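Local coordinates for protein protease 2A (Rhinovirus C, PDB 5X45) that probably acts as a zinc-containing, chymotrypsin-like cysteine protease that cuts the viral polyprotein and certain host proteins during rhinovirus infection, at residues V74-D77 with W78-I81; G85-P88 with K89-Q92. All coordinates share one frame; numbering follows the deposited sequence.

Contact 1. Residues V74-D77 with W78-I81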
# COMPACT_ATOMS: atom_id res chain seq x y z
N VAL A 74 12.39 6.38 0.33
CA VAL A 74 13.20 6.14 1.51
C VAL A 74 12.36 5.41 2.56
O VAL A 74 11.17 5.69 2.70
CB VAL A 74 13.74 7.45 2.11
CG1 VAL A 74 14.80 7.12 3.14
CG2 VAL A 74 14.37 8.29 1.03
N SER A 75 12.96 4.46 3.27
CA SER A 75 12.31 3.77 4.38
C SER A 75 12.24 4.56 5.69
O SER A 75 13.20 5.22 6.09
CB SER A 75 13.01 2.45 4.66
OG SER A 75 12.81 1.52 3.61
N HIS A 76 11.09 4.48 6.35
CA HIS A 76 10.90 5.01 7.69
C HIS A 76 10.31 3.90 8.55
O HIS A 76 9.30 3.30 8.19
CB HIS A 76 9.98 6.22 7.72
CG HIS A 76 10.61 7.47 7.22
ND1 HIS A 76 10.67 7.81 5.89
CD2 HIS A 76 11.26 8.47 7.88
CE1 HIS A 76 11.29 8.96 5.74
NE2 HIS A 76 11.67 9.38 6.95
N ASP A 77 10.93 3.63 9.69
CA ASP A 77 10.40 2.66 10.64
C ASP A 77 8.99 3.05 11.09
O ASP A 77 8.12 2.20 11.19
CB ASP A 77 11.32 2.52 11.85
CG ASP A 77 12.47 1.56 11.60
OD1 ASP A 77 12.51 0.93 10.51
OD2 ASP A 77 13.35 1.42 12.48
N TRP A 78 8.78 4.34 11.32
CA TRP A 78 7.44 4.80 11.64
C TRP A 78 7.24 6.23 11.17
O TRP A 78 8.20 6.95 10.94
CB TRP A 78 7.15 4.67 13.14
CG TRP A 78 8.12 5.37 14.08
CD1 TRP A 78 9.21 4.82 14.66
CD2 TRP A 78 8.05 6.72 14.55
NE1 TRP A 78 9.84 5.74 15.45
CE2 TRP A 78 9.15 6.92 15.41
CE3 TRP A 78 7.17 7.79 14.31
CZ2 TRP A 78 9.39 8.14 16.05
CZ3 TRP A 78 7.42 9.00 14.95
CH2 TRP A 78 8.52 9.17 15.80
N TYR A 79 5.97 6.62 11.06
CA TYR A 79 5.62 7.90 10.45
C TYR A 79 4.31 8.41 11.01
O TYR A 79 3.38 7.63 11.24
CB TYR A 79 5.51 7.70 8.93
CG TYR A 79 5.59 8.92 8.06
CD1 TYR A 79 6.80 9.59 7.87
CD2 TYR A 79 4.47 9.38 7.36
CE1 TYR A 79 6.87 10.71 7.05
CE2 TYR A 79 4.54 10.48 6.53
CZ TYR A 79 5.74 11.14 6.38
OH TYR A 79 5.81 12.25 5.56
N GLU A 80 4.23 9.73 11.23
CA GLU A 80 3.00 10.35 11.74
C GLU A 80 2.03 10.63 10.60
O GLU A 80 2.32 11.42 9.70
CB GLU A 80 3.32 11.66 12.47
CG GLU A 80 2.13 12.33 13.14
CD GLU A 80 2.53 13.22 14.32
OE1 GLU A 80 2.13 14.41 14.32
OE2 GLU A 80 3.25 12.76 15.23
N ILE A 81 0.88 9.97 10.63
CA ILE A 81 -0.18 10.23 9.66
C ILE A 81 -1.14 11.26 10.22
O ILE A 81 -1.64 11.11 11.34
CB ILE A 81 -0.97 8.95 9.31
CG1 ILE A 81 -0.03 7.77 9.02
CG2 ILE A 81 -1.91 9.23 8.13
CD1 ILE A 81 0.90 7.99 7.86

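Contact 2. Residues G85-P88 with K89-Q92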
# COMPACT_ATOMS: atom_id res chain seq x y z
N GLY A 85 -10.44 11.17 7.69
CA GLY A 85 -11.86 11.05 7.95
C GLY A 85 -12.15 9.71 8.60
O GLY A 85 -13.10 9.57 9.37
N TYR A 86 -11.31 8.73 8.30
CA TYR A 86 -11.46 7.40 8.85
C TYR A 86 -10.57 7.15 10.08
O TYR A 86 -10.87 6.28 10.90
CB TYR A 86 -11.19 6.36 7.76
CG TYR A 86 -10.02 6.71 6.87
CD1 TYR A 86 -8.73 6.37 7.24
CD2 TYR A 86 -10.21 7.38 5.66
CE1 TYR A 86 -7.64 6.67 6.43
CE2 TYR A 86 -9.12 7.69 4.84
CZ TYR A 86 -7.84 7.33 5.24
OH TYR A 86 -6.75 7.63 4.45
N TYR A 87 -9.48 7.91 10.21
CA TYR A 87 -8.58 7.76 11.35
C TYR A 87 -8.27 9.11 11.97
O TYR A 87 -8.13 10.11 11.26
CB TYR A 87 -7.25 7.12 10.96
CG TYR A 87 -7.32 5.67 10.57
CD1 TYR A 87 -8.17 4.79 11.24
CD2 TYR A 87 -6.55 5.18 9.52
CE1 TYR A 87 -8.24 3.46 10.87
CE2 TYR A 87 -6.61 3.86 9.14
CZ TYR A 87 -7.45 3.00 9.81
OH TYR A 87 -7.51 1.69 9.43
N PRO A 88 -8.12 9.13 13.30
CA PRO A 88 -7.50 10.28 13.95
C PRO A 88 -6.00 10.30 13.63
O PRO A 88 -5.49 9.35 13.04
CB PRO A 88 -7.74 10.03 15.44
CG PRO A 88 -7.82 8.54 15.54
CD PRO A 88 -8.51 8.10 14.27
N LYS A 89 -5.33 11.39 14.00
CA LYS A 89 -3.88 11.47 13.87
C LYS A 89 -3.26 10.28 14.61
O LYS A 89 -3.60 10.03 15.77
CB LYS A 89 -3.38 12.80 14.45
CG LYS A 89 -1.95 12.82 14.95
CD LYS A 89 -1.62 14.17 15.58
CE LYS A 89 -0.26 14.16 16.26
NZ LYS A 89 0.38 15.51 16.32
N HIS A 90 -2.37 9.54 13.95
CA HIS A 90 -1.81 8.32 14.52
C HIS A 90 -0.48 7.94 13.88
O HIS A 90 -0.12 8.46 12.82
CB HIS A 90 -2.78 7.15 14.35
CG HIS A 90 -2.94 6.72 12.93
ND1 HIS A 90 -3.63 7.47 12.00
CD2 HIS A 90 -2.49 5.63 12.27
CE1 HIS A 90 -3.60 6.85 10.83
NE2 HIS A 90 -2.91 5.73 10.97
N ILE A 91 0.25 7.04 14.53
CA ILE A 91 1.52 6.54 14.01
C ILE A 91 1.32 5.27 13.18
O ILE A 91 0.56 4.39 13.57
CB ILE A 91 2.53 6.23 15.15
CG1 ILE A 91 2.80 7.47 16.02
CG2 ILE A 91 3.82 5.66 14.58
CD1 ILE A 91 3.09 8.72 15.26
N GLN A 92 2.00 5.19 12.04
CA GLN A 92 2.04 3.97 11.26
C GLN A 92 3.48 3.48 11.13
O GLN A 92 4.43 4.24 11.34
CB GLN A 92 1.40 4.18 9.88
CG GLN A 92 -0.13 4.14 9.92
CD GLN A 92 -0.77 4.05 8.54
OE1 GLN A 92 -0.18 3.54 7.59
NE2 GLN A 92 -2.01 4.52 8.44

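Contact 1. Residues V74-D77 with W78-I81
His76 and Tyr79 meet across a bend between two beta strands, on the surface, where the chain leaves the chymotrypsin-like beta-barrel of the 2A protease. The pair is edge-to-face. Tyr79 points an edge at one face of the imidazole, with the ring planes at 56° and the centroids 5.7 Å apart. The closest approach, 4.4 Å from Tyr79 CD1 to His76 CG, makes this a loose van der Waals contact. No hydrogen bond joins the two segments.

His76 CG lies beside its own backbone N and anti to the carbonyl carbon (chi1 -76°), which turns the ring to the side where Tyr79 lies. His76 CB also passes 3.8 Å from Trp78 O. The chain turns a corner at Asp77, so strand 67-76 stays in the barrel while strand 78-81 leaves for a two-stranded hairpin. The Trp78 indole takes a different direction, over the hairpin, where it touches Ile91 and Tyr93.

Two neighbouring strands hold the backbone. His76 is bonded to Leu95 of strand 95-98, and Tyr79 to Gln92 of strand 90-93. The side chain of His76 rests on Ile97, and that of Tyr79 touches both Leu95 and Ile97. The Tyr79 ring also receives Ile81 CD1 at its edge, in the plane of the ring.

Contact 2. Residues G85-P88 with K89-Q92
His90 reaches back to the end of the loop before it and bonds to the backbone of Pro88. Its ND1 donates to Pro88 O at 2.8 Å, in a moderately bent bond. The donor approaches nearly along the C=O axis, and the oxygen lies a little out of the imidazole plane. The bond lies where the loop after strand 78-81 enters strand 90-93, in the beta hairpin that projects from the C-terminal barrel.

The side-chain torsion of His90 makes the bond possible. CG sits between the backbone N and the carbonyl carbon (chi1 69°), a crowded place that brings ND1 round to Pro88 O. The other ring nitrogen is used as well. Gln92 NE2 donates to His90 NE2 at 2.9 Å and 167°, close to the planes of both groups. Gln92 OE1 is in turn bonded to Thr122 OG1.

Tyr87 packs beside the imidazole. Its CG lies next to its own backbone N, anti to the carbonyl carbon, which places the ring near His90. The two rings meet obliquely, with planes at 69°. The nearest atoms are Tyr87 CD2 and His90 CE1, at 3.6 Å, and Tyr87 CB is 3.7 Å from the same CE1. The phenol end is tied to Asp36 through OH. Lys89 runs the other way. Its extended chain carries NZ to a salt bridge with Glu80 on the partner strand.

With ND1 as donor and NE2 as acceptor, the bonds fit a neutral His90 with its proton on ND1. Gripped at both nitrogens, the imidazole probably has little freedom to rotate.

Contact 1 closes before contact 2 opens, and their centres lie about 14 Å apart. Contact 1 is where the chain leaves the six-stranded barrel, and contact 2 is where it returns from the loop of the hairpin. Strands 78-81 and 90-93 pair antiparallel between them. A probable hydrogen bond runs from Ile81 N to His90 O at 2.8 Å. Ile81 also packs on Gln92. The two contacts thus mark the base and the far end of one hairpin. Loop residues Tyr86 and Tyr87 reach His20 of the N-terminal part, so the hairpin loop reaches from the C-terminal barrel to the N-terminal part.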